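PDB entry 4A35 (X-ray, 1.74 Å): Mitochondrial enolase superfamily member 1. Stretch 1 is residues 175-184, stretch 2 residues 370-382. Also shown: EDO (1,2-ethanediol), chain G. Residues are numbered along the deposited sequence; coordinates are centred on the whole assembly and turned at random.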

ATOM      1  N   GLY A 175      -8.798   8.188 -37.133  1.00 23.86           N
ATOM      2  CA  GLY A 175      -9.946   8.989 -36.702  1.00 24.30           C
ATOM      3  C   GLY A 175      -9.691   9.891 -35.505  1.00 24.45           C
ATOM      4  O   GLY A 175     -10.657  10.416 -34.942  1.00 23.84           O
ATOM      5  N   LYS A 176      -8.402  10.161 -35.153  1.00 21.62           N
ATOM      6  CA  LYS A 176      -8.099  10.998 -33.981  1.00 21.93           C
ATOM      7  C   LYS A 176      -8.573  12.447 -34.206  1.00 23.31           C
ATOM      8  O   LYS A 176      -9.012  13.049 -33.261  1.00 21.99           O
ATOM      9  CB  LYS A 176      -6.603  10.970 -33.592  1.00 24.79           C
ATOM     10  CG  LYS A 176      -5.671  11.684 -34.589  1.00 31.05           C
ATOM     11  CD  LYS A 176      -4.194  11.640 -34.165  1.00 33.98           C
ATOM     12  CE  LYS A 176      -3.890  12.135 -32.764  1.00 22.96           C
ATOM     13  NZ  LYS A 176      -2.428  11.965 -32.454  1.00 25.23           N
ATOM     14  N   LYS A 177      -8.515  12.989 -35.441  1.00 22.82           N
ATOM     15  CA  LYS A 177      -8.971  14.384 -35.675  1.00 23.11           C
ATOM     16  C   LYS A 177     -10.488  14.492 -35.434  1.00 25.44           C
ATOM     17  O   LYS A 177     -10.929  15.428 -34.763  1.00 24.68           O
ATOM     18  CB  LYS A 177      -8.591  14.868 -37.094  1.00 25.79           C
ATOM     19  CG  LYS A 177      -7.060  15.017 -37.264  1.00 32.90           C
ATOM     20  CD  LYS A 177      -6.627  15.742 -38.565  1.00 41.76           C
ATOM     21  CE  LYS A 177      -7.092  15.095 -39.867  1.00 62.79           C
ATOM     22  NZ  LYS A 177      -6.698  13.661 -39.977  1.00 73.24           N
ATOM     23  N   GLU A 178     -11.264  13.508 -35.947  1.00 22.80           N
ATOM     24  CA  GLU A 178     -12.733  13.407 -35.818  1.00 21.74           C
ATOM     25  C   GLU A 178     -13.116  13.295 -34.320  1.00 25.23           C
ATOM     26  O   GLU A 178     -14.015  14.019 -33.867  1.00 24.47           O
ATOM     27  CB  GLU A 178     -13.293  12.228 -36.640  1.00 21.76           C
ATOM     28  CG  GLU A 178     -13.173  12.440 -38.164  1.00 24.43           C
ATOM     29  CD  GLU A 178     -11.817  12.104 -38.785  1.00 33.47           C
ATOM     30  OE1 GLU A 178     -10.874  11.747 -38.041  1.00 28.91           O
ATOM     31  OE2 GLU A 178     -11.681  12.261 -40.017  1.00 36.47           O
ATOM     32  N   ARG A 179     -12.390  12.463 -33.547  1.00 21.85           N
ATOM     33  CA  ARG A 179     -12.659  12.317 -32.109  1.00 21.19           C
ATOM     34  C   ARG A 179     -12.305  13.593 -31.321  1.00 22.76           C
ATOM     35  O   ARG A 179     -13.081  13.993 -30.432  1.00 21.43           O
ATOM     36  CB  ARG A 179     -11.977  11.085 -31.539  1.00 19.95           C
ATOM     37  CG  ARG A 179     -12.685   9.826 -32.081  1.00 21.36           C
ATOM     38  CD  ARG A 179     -12.255   8.574 -31.333  1.00 20.49           C
ATOM     39  NE  ARG A 179     -10.814   8.282 -31.469  1.00 19.59           N
ATOM     40  CZ  ARG A 179     -10.242   7.727 -32.545  1.00 22.32           C
ATOM     41  NH1 ARG A 179     -10.977   7.392 -33.606  1.00 20.52           N
ATOM     42  NH2 ARG A 179      -8.936   7.491 -32.560  1.00 21.01           N
ATOM     43  N   GLU A 180     -11.178  14.260 -31.648  1.00 20.34           N
ATOM     44  CA  GLU A 180     -10.875  15.527 -30.992  1.00 20.47           C
ATOM     45  C   GLU A 180     -11.971  16.572 -31.323  1.00 22.93           C
ATOM     46  O   GLU A 180     -12.445  17.244 -30.406  1.00 21.58           O
ATOM     47  CB  GLU A 180      -9.479  16.040 -31.339  1.00 22.45           C
ATOM     48  CG  GLU A 180      -9.195  17.389 -30.693  1.00 23.60           C
ATOM     49  CD  GLU A 180      -7.779  17.873 -30.889  1.00 31.81           C
ATOM     50  OE1 GLU A 180      -6.890  17.012 -31.068  1.00 22.94           O
ATOM     51  OE2 GLU A 180      -7.556  19.106 -30.857  1.00 29.14           O
ATOM     52  N   LYS A 181     -12.448  16.648 -32.605  1.00 21.56           N
ATOM     53  CA  LYS A 181     -13.547  17.554 -32.957  1.00 21.59           C
ATOM     54  C   LYS A 181     -14.779  17.263 -32.135  1.00 24.09           C
ATOM     55  O   LYS A 181     -15.391  18.204 -31.621  1.00 23.23           O
ATOM     56  CB  LYS A 181     -13.915  17.478 -34.457  1.00 24.22           C
ATOM     57  CG  LYS A 181     -13.350  18.609 -35.294  1.00 57.23           C
ATOM     58  CD  LYS A 181     -12.338  18.102 -36.309  1.00 67.91           C
ATOM     59  CE  LYS A 181     -12.012  19.114 -37.380  1.00 76.15           C
ATOM     60  NZ  LYS A 181     -10.958  18.605 -38.298  1.00 84.54           N
ATOM     61  N   GLN A 182     -15.107  15.970 -31.947  1.00 21.36           N
ATOM     62  CA  GLN A 182     -16.291  15.519 -31.177  1.00 21.57           C
ATOM     63  C   GLN A 182     -16.208  15.995 -29.703  1.00 22.50           C
ATOM     64  O   GLN A 182     -17.183  16.525 -29.136  1.00 21.72           O
ATOM     65  CB  GLN A 182     -16.381  13.986 -31.238  1.00 21.01           C
ATOM     66  CG  GLN A 182     -17.426  13.374 -30.309  1.00 25.18           C
ATOM     67  CD  GLN A 182     -18.834  13.854 -30.614  1.00 27.17           C
ATOM     68  OE1 GLN A 182     -19.220  14.045 -31.772  1.00 22.83           O
ATOM     69  NE2 GLN A 182     -19.636  14.019 -29.570  1.00 22.35           N
ATOM     70  N   MET A 183     -15.018  15.839 -29.114  1.00 20.34           N
ATOM     71  CA  MET A 183     -14.730  16.254 -27.749  1.00 17.61           C
ATOM     72  C   MET A 183     -14.901  17.771 -27.603  1.00 23.72           C
ATOM     73  O   MET A 183     -15.577  18.210 -26.676  1.00 21.99           O
ATOM     74  CB  MET A 183     -13.313  15.810 -27.322  1.00 18.78           C
ATOM     75  CG  MET A 183     -13.261  14.336 -27.018  1.00 19.82           C
ATOM     76  SD  MET A 183     -14.286  13.740 -25.574  1.00 21.44           S
ATOM     77  CE  MET A 183     -15.787  13.171 -26.399  1.00 18.32           C
ATOM     78  N   LEU A 184     -14.359  18.557 -28.558  1.00 22.24           N
ATOM     79  CA  LEU A 184     -14.444  20.009 -28.467  1.00 22.08           C
ATOM     80  C   LEU A 184     -15.876  20.486 -28.656  1.00 25.75           C
ATOM     81  O   LEU A 184     -16.268  21.481 -28.061  1.00 23.96           O
ATOM     82  CB  LEU A 184     -13.505  20.674 -29.507  1.00 22.85           C
ATOM     83  CG  LEU A 184     -11.991  20.439 -29.262  1.00 25.74           C
ATOM     84  CD1 LEU A 184     -11.164  20.837 -30.516  1.00 28.37           C
ATOM     85  CD2 LEU A 184     -11.497  21.138 -27.939  1.00 23.69           C
ATOM     86  N   ILE A 370      -9.110  11.039 -19.491  1.00 16.75           N
ATOM     87  CA  ILE A 370     -10.190  10.326 -20.181  1.00 16.34           C
ATOM     88  C   ILE A 370     -10.496  10.943 -21.577  1.00 17.51           C
ATOM     89  O   ILE A 370     -10.850  10.191 -22.488  1.00 19.12           O
ATOM     90  CB  ILE A 370     -11.433  10.158 -19.278  1.00 20.28           C
ATOM     91  CG1 ILE A 370     -12.263   8.930 -19.702  1.00 22.47           C
ATOM     92  CG2 ILE A 370     -12.294  11.435 -19.102  1.00 19.25           C
ATOM     93  CD1 ILE A 370     -11.502   7.463 -19.575  1.00 17.24           C
ATOM     94  N   ILE A 371     -10.288  12.275 -21.750  1.00 16.07           N
ATOM     95  CA  ILE A 371     -10.421  12.885 -23.068  1.00 15.43           C
ATOM     96  C   ILE A 371      -9.313  12.272 -23.971  1.00 18.83           C
ATOM     97  O   ILE A 371      -9.581  11.906 -25.110  1.00 18.90           O
ATOM     98  CB  ILE A 371     -10.409  14.409 -22.980  1.00 17.16           C
ATOM     99  CG1 ILE A 371     -11.774  14.907 -22.368  1.00 16.08           C
ATOM    100  CG2 ILE A 371     -10.097  15.076 -24.342  1.00 17.29           C
ATOM    101  CD1 ILE A 371     -11.702  16.316 -21.884  1.00 18.12           C
ATOM    102  N   PHE A 372      -8.067  12.198 -23.435  1.00 17.19           N
ATOM    103  CA  PHE A 372      -6.958  11.552 -24.153  1.00 17.84           C
ATOM    104  C   PHE A 372      -7.326  10.081 -24.480  1.00 19.93           C
ATOM    105  O   PHE A 372      -7.140   9.659 -25.628  1.00 21.07           O
ATOM    106  CB  PHE A 372      -5.619  11.650 -23.394  1.00 19.11           C
ATOM    107  CG  PHE A 372      -4.585  10.655 -23.923  1.00 19.93           C
ATOM    108  CD1 PHE A 372      -3.952  10.868 -25.148  1.00 21.49           C
ATOM    109  CD2 PHE A 372      -4.301   9.474 -23.223  1.00 22.18           C
ATOM    110  CE1 PHE A 372      -3.013   9.940 -25.644  1.00 20.42           C
ATOM    111  CE2 PHE A 372      -3.413   8.521 -23.755  1.00 23.38           C
ATOM    112  CZ  PHE A 372      -2.763   8.773 -24.958  1.00 21.30           C
ATOM    113  N   ASP A 373      -7.909   9.355 -23.506  1.00 16.89           N
ATOM    114  CA  ASP A 373      -8.315   7.966 -23.714  1.00 16.97           C
ATOM    115  C   ASP A 373      -9.253   7.875 -24.958  1.00 20.16           C
ATOM    116  O   ASP A 373      -9.034   7.035 -25.849  1.00 18.93           O
ATOM    117  CB  ASP A 373      -9.014   7.391 -22.471  1.00 17.08           C
ATOM    118  CG  ASP A 373      -9.460   5.979 -22.734  1.00 21.20           C
ATOM    119  OD1 ASP A 373      -8.584   5.118 -22.926  1.00 21.23           O
ATOM    120  OD2 ASP A 373     -10.695   5.754 -22.865  1.00 22.63           O
ATOM    121  N   TYR A 374     -10.321   8.693 -24.972  1.00 17.29           N
ATOM    122  CA  TYR A 374     -11.261   8.687 -26.098  1.00 17.17           C
ATOM    123  C   TYR A 374     -10.599   8.998 -27.439  1.00 23.04           C
ATOM    124  O   TYR A 374     -10.833   8.293 -28.435  1.00 21.29           O
ATOM    125  CB  TYR A 374     -12.419   9.698 -25.883  1.00 17.49           C
ATOM    126  CG  TYR A 374     -13.379   9.738 -27.064  1.00 17.67           C
ATOM    127  CD1 TYR A 374     -14.196   8.650 -27.361  1.00 18.90           C
ATOM    128  CD2 TYR A 374     -13.433  10.846 -27.910  1.00 18.18           C
ATOM    129  CE1 TYR A 374     -15.051   8.668 -28.462  1.00 20.15           C
ATOM    130  CE2 TYR A 374     -14.293  10.877 -29.015  1.00 18.65           C
ATOM    131  CZ  TYR A 374     -15.103   9.794 -29.280  1.00 20.01           C
ATOM    132  OH  TYR A 374     -15.930   9.830 -30.379  1.00 20.17           O
ATOM    133  N   ILE A 375      -9.827  10.096 -27.495  1.00 19.51           N
ATOM    134  CA  ILE A 375      -9.218  10.529 -28.752  1.00 19.65           C
ATOM    135  C   ILE A 375      -8.141   9.518 -29.249  1.00 21.42           C
ATOM    136  O   ILE A 375      -8.098   9.225 -30.440  1.00 18.94           O
ATOM    137  CB  ILE A 375      -8.628  11.952 -28.630  1.00 22.09           C
ATOM    138  CG1 ILE A 375      -9.753  12.998 -28.376  1.00 22.89           C
ATOM    139  CG2 ILE A 375      -7.781  12.304 -29.878  1.00 21.04           C
ATOM    140  CD1 ILE A 375      -9.212  14.383 -27.892  1.00 19.41           C
ATOM    141  N   SER A 376      -7.277   9.030 -28.335  1.00 20.32           N
ATOM    142  CA  SER A 376      -6.096   8.278 -28.769  1.00 18.16           C
ATOM    143  C   SER A 376      -6.003   6.818 -28.348  1.00 20.26           C
ATOM    144  O   SER A 376      -5.073   6.137 -28.827  1.00 20.97           O
ATOM    145  CB  SER A 376      -4.840   8.999 -28.262  1.00 19.89           C
ATOM    146  OG  SER A 376      -4.719  10.307 -28.806  1.00 23.46           O
ATOM    147  N   VAL A 377      -6.835   6.337 -27.411  1.00 19.11           N
ATOM    148  CA  VAL A 377      -6.615   4.954 -26.915  1.00 18.64           C
ATOM    149  C   VAL A 377      -7.826   4.053 -27.159  1.00 22.05           C
ATOM    150  O   VAL A 377      -7.707   3.130 -27.960  1.00 22.06           O
ATOM    151  CB  VAL A 377      -6.161   4.921 -25.408  1.00 20.57           C
ATOM    152  CG1 VAL A 377      -5.956   3.475 -24.907  1.00 20.34           C
ATOM    153  CG2 VAL A 377      -4.879   5.730 -25.204  1.00 20.31           C
ATOM    154  N   SER A 378      -8.945   4.247 -26.417  1.00 19.64           N
ATOM    155  CA  SER A 378     -10.129   3.384 -26.595  1.00 18.86           C
ATOM    156  C   SER A 378     -10.926   3.753 -27.861  1.00 20.68           C
ATOM    157  O   SER A 378     -11.596   2.892 -28.398  1.00 21.23           O
ATOM    158  CB  SER A 378     -11.028   3.437 -25.370  1.00 20.45           C
ATOM    159  OG  SER A 378     -11.480   4.765 -25.206  1.00 22.42           O
ATOM    160  N   ALA A 379     -10.955   5.076 -28.264  1.00 19.80           N
ATOM    161  CA  ALA A 379     -11.722   5.539 -29.420  1.00 19.80           C
ATOM    162  C   ALA A 379     -13.223   5.184 -29.284  1.00 23.27           C
ATOM    163  O   ALA A 379     -13.877   4.786 -30.270  1.00 21.19           O
ATOM    164  CB  ALA A 379     -11.137   4.959 -30.715  1.00 22.00           C
ATOM    165  N   SER A 380     -13.740   5.238 -28.035  1.00 18.41           N
ATOM    166  CA  SER A 380     -15.154   4.913 -27.777  1.00 18.40           C
ATOM    167  C   SER A 380     -15.652   5.540 -26.500  1.00 20.89           C
ATOM    168  O   SER A 380     -14.870   5.720 -25.541  1.00 18.27           O
ATOM    169  CB  SER A 380     -15.325   3.384 -27.642  1.00 20.08           C
ATOM    170  OG  SER A 380     -16.702   3.043 -27.566  1.00 22.45           O
ATOM    171  N   LEU A 381     -16.977   5.767 -26.460  1.00 20.80           N
ATOM    172  CA  LEU A 381     -17.728   6.242 -25.288  1.00 20.07           C
ATOM    173  C   LEU A 381     -18.655   5.151 -24.781  1.00 23.05           C
ATOM    174  O   LEU A 381     -19.309   5.299 -23.748  1.00 22.70           O
ATOM    175  CB  LEU A 381     -18.510   7.521 -25.585  1.00 19.58           C
ATOM    176  CG  LEU A 381     -17.647   8.743 -25.937  1.00 22.01           C
ATOM    177  CD1 LEU A 381     -18.546   9.961 -26.250  1.00 22.46           C
ATOM    178  CD2 LEU A 381     -16.611   9.047 -24.807  1.00 15.53           C
ATOM    179  N   GLU A 382     -18.712   4.050 -25.507  1.00 21.48           N
ATOM    180  CA  GLU A 382     -19.548   2.931 -25.112  1.00 23.05           C
ATOM    181  C   GLU A 382     -19.140   2.409 -23.736  1.00 21.33           C
ATOM    182  O   GLU A 382     -17.961   2.085 -23.502  1.00 21.76           O
ATOM    183  CB  GLU A 382     -19.489   1.811 -26.148  1.00 25.40           C
ATOM    184  CG  GLU A 382     -20.557   0.779 -25.875  1.00 38.90           C
ATOM    185  CD  GLU A 382     -20.658  -0.307 -26.922  1.00 58.53           C
ATOM    186  OE1 GLU A 382     -20.097  -0.146 -28.033  1.00 34.59           O
ATOM    187  OE2 GLU A 382     -21.293  -1.336 -26.610  1.00 46.39           O
TER
HETATM  188  C1  EDO G1450     -18.151   6.837 -30.905  1.00 25.15           C
HETATM  189  O1  EDO G1450     -16.860   7.412 -30.862  1.00 24.94           O
HETATM  190  C2  EDO G1450     -18.805   6.787 -29.519  1.00 27.32           C
HETATM  191  O2  EDO G1450     -18.404   5.598 -28.876  1.00 24.39           O

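Residues 176-184 and the residues from Ile370 onward belong to two helices that run roughly antiparallel, their N-to-C directions 148° apart and their axes approaching to 8.6 Å. The backbones come closest where the CA atoms of Arg179 and Ile375 lie 5.1 Å apart; one turn further along, Met183 is in register with Ile371, CA to CA 7.2 Å. The stretches bury 547 Å², most of it through Ile375, Arg179 and Met183.

Ile375 acts as a knob, its side chain seated among Lys176, Arg179, Glu180 and Met183. The fit is against backbone as well as side chains: CG2 of Ile375 lies 3.7 Å from O of Lys176, and its CD1 is 3.7 Å from CA of Glu180.

Arg179 supplies the polar link. The second helix widens into a pi-type turn at 373-377, and the guanidinium meets the carbonyls of Tyr374 and Ile375 near its own plane, where its N-H groups can donate. NE and NH2 of Arg179 both bond to O of Ile375, at 3.1 and 2.9 Å, while a weak third bond joins NE of Arg179 to O of Tyr374 at 3.0 Å. Over one face of the guanidinium lies Ala379, its CB 3.4 Å from NE of Arg179. The arginine's aliphatic part is used too: CD of Arg179 sits over the face of the Tyr374 ring, 3.9 Å from the centroid, in a CH-pi contact.

Met183 extends the apolar surface. Its CG packs 3.6 Å from CD2 of Tyr374 and 4.0 Å from CG1 of Ile375, and its CE reaches CD1 of Leu381 at 4.2 Å. The Met183 sulfur approaches the Tyr374 ring obliquely, SD lying 4.8 Å from the centroid. At the ring's edge, OH of Tyr374 hydrogen-bonds O1 of the ethanediol at 2.6 Å, and N of Leu381 donates to its O2 at 2.8 Å.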